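Local coordinates for halorhodopsin (Halobacterium salinarum, PDB 2JAF), which pumps chloride ions across the membrane of the archaeon, driven by light that its bound retinal chromophore absorbs, at the interface of chains A and B. Residues are numbered along the deposited sequence; one frame, centred on the assembly and turned at random. Chains: chain A/B, Halorhodopsin.

The interface of chains A and B. Residues chain A 61, 64-65, 68, 118, 121, 125; chain B 132-133, 135-136, 139.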
loop_
_atom_site.group_PDB
_atom_site.type_symbol
_atom_site.label_atom_id
_atom_site.label_comp_id
_atom_site.label_asym_id
_atom_site.label_seq_id
_atom_site.Cartn_x
_atom_site.Cartn_y
_atom_site.Cartn_z
ATOM N N LEU A 61 -19.336 4.905 10.934
ATOM C CA LEU A 61 -18.248 4.668 9.989
ATOM C C LEU A 61 -17.092 5.646 10.194
ATOM O O LEU A 61 -15.923 5.255 10.167
ATOM C CB LEU A 61 -18.768 4.784 8.555
ATOM C CG LEU A 61 -17.745 4.597 7.434
ATOM C CD1 LEU A 61 -17.086 3.228 7.549
ATOM C CD2 LEU A 61 -18.439 4.747 6.091
ATOM N N GLY A 64 -15.200 4.793 13.366
ATOM C CA GLY A 64 -14.201 3.747 13.230
ATOM C C GLY A 64 -12.913 4.249 12.601
ATOM O O GLY A 64 -11.816 3.934 13.068
ATOM N N ALA A 65 -13.043 5.024 11.531
ATOM C CA ALA A 65 -11.883 5.577 10.850
ATOM C C ALA A 65 -11.112 6.464 11.819
ATOM O O ALA A 65 -9.878 6.494 11.812
ATOM C CB ALA A 65 -12.326 6.388 9.641
ATOM N N MET A 68 -8.963 4.586 14.556
ATOM C CA MET A 68 -7.690 4.060 14.096
ATOM C C MET A 68 -6.552 5.051 14.003
ATOM O O MET A 68 -5.398 4.647 13.909
ATOM C CB MET A 68 -7.870 3.374 12.761
ATOM C CG MET A 68 -8.538 2.030 12.908
ATOM S SD MET A 68 -8.350 1.144 11.402
ATOM C CE MET A 68 -9.788 1.733 10.532
ATOM N N MET A 118 -5.534 7.751 6.837
ATOM C CA MET A 118 -6.707 7.568 7.688
ATOM C C MET A 118 -7.300 8.912 8.100
ATOM O O MET A 118 -8.519 9.055 8.217
ATOM C CB MET A 118 -6.362 6.728 8.918
ATOM C CG MET A 118 -6.302 5.237 8.619
ATOM S SD MET A 118 -7.831 4.644 7.834
ATOM C CE MET A 118 -7.385 4.749 6.110
ATOM N N LEU A 121 -9.112 9.978 5.151
ATOM C CA LEU A 121 -10.298 9.152 4.959
ATOM C C LEU A 121 -11.422 9.696 5.843
ATOM O O LEU A 121 -12.554 9.874 5.391
ATOM C CB LEU A 121 -10.004 7.695 5.333
ATOM C CG LEU A 121 -11.220 6.761 5.319
ATOM C CD1 LEU A 121 -11.855 6.752 3.931
ATOM C CD2 LEU A 121 -10.795 5.365 5.730
ATOM N N LEU A 125 -14.827 11.256 4.333
ATOM C CA LEU A 125 -16.152 10.711 4.604
ATOM C C LEU A 125 -17.036 11.834 5.141
ATOM O O LEU A 125 -18.165 12.016 4.698
ATOM C CB LEU A 125 -16.058 9.573 5.625
ATOM C CG LEU A 125 -15.321 8.310 5.169
ATOM C CD1 LEU A 125 -15.158 7.345 6.329
ATOM C CD2 LEU A 125 -16.100 7.656 4.034
ATOM N N GLY B 132 -16.830 3.455 1.283
ATOM C CA GLY B 132 -16.176 4.027 2.447
ATOM C C GLY B 132 -15.897 2.987 3.512
ATOM O O GLY B 132 -14.838 2.994 4.144
ATOM N N SER B 133 -16.858 2.092 3.719
ATOM C CA SER B 133 -16.711 1.030 4.704
ATOM C C SER B 133 -15.599 0.087 4.247
ATOM O O SER B 133 -14.735 -0.300 5.030
ATOM C CB SER B 133 -18.027 0.261 4.849
ATOM O OG SER B 133 -17.934 -0.738 5.848
ATOM N N PHE B 135 -13.106 0.721 2.405
ATOM C CA PHE B 135 -11.853 1.450 2.581
ATOM C C PHE B 135 -11.319 1.327 4.006
ATOM O O PHE B 135 -10.154 0.992 4.230
ATOM C CB PHE B 135 -12.069 2.938 2.270
ATOM C CG PHE B 135 -11.534 3.373 0.933
ATOM C CD1 PHE B 135 -10.188 3.204 0.619
ATOM C CD2 PHE B 135 -12.367 3.991 0.003
ATOM C CE1 PHE B 135 -9.677 3.649 -0.602
ATOM C CE2 PHE B 135 -11.867 4.440 -1.220
ATOM C CZ PHE B 135 -10.520 4.269 -1.522
ATOM N N THR B 136 -12.184 1.615 4.967
ATOM C CA THR B 136 -11.814 1.573 6.373
ATOM C C THR B 136 -11.380 0.184 6.806
ATOM O O THR B 136 -10.419 0.027 7.564
ATOM C CB THR B 136 -12.989 2.017 7.255
ATOM O OG1 THR B 136 -13.473 3.287 6.799
ATOM C CG2 THR B 136 -12.545 2.147 8.698
ATOM N N ALA B 139 -7.901 -0.796 5.420
ATOM C CA ALA B 139 -6.861 -0.078 6.139
ATOM C C ALA B 139 -6.618 -0.760 7.478
ATOM O O ALA B 139 -5.474 -0.937 7.894
ATOM C CB ALA B 139 -7.280 1.366 6.356
#
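Helix 131-153 of chain B lies against helices 58-82 and 106-127 of chain A in an apolar helix-to-helix patch of the deposited trimer, which may reflect packing in the membrane. No polar atom of one chain bonds across to the other. B:Thr136, the residue that buries the most surface here (75 Å²), enters between the two chain A helices. From CB, the hydroxyl OG1, beside the backbone N (chi1 -53°), turns back along its own helix to hydrogen-bond B:Gly132 O at 3.0 Å, standing above the carbonyl plane. Across the contact, the nearest partners of the same oxygen are two leucine methyls: A:Leu121 CD2 at 3.6 Å, from a side chain crossing at about a right angle, and A:Leu61 CD1 at 3.7 Å, crossing obliquely. The hydroxyl is thus satisfied within its helix while lying against leucine. The other branch, methyl CG2, anti to the backbone N, points towards A:Ala65 N and presses on A:Met68 CE at 3.3 Å, a tight fit. An alanine here would probably loosen the packing around A:Met68 and A:Leu121, since CG2 and the internally bonded hydroxyl would both be gone. Towards the loop end, A:Leu61 CD1 rests on B:Ser133 CA at 3.6 Å, and A:Leu125 CD2 faces B:Gly132 CA. At B:Ala139, about one turn beyond B:Thr136, A:Met118, its chain bent at chi2 and chi3, sets its terminal methyl CE 3.4 Å from CB, with SD 3.6 Å from the same CB.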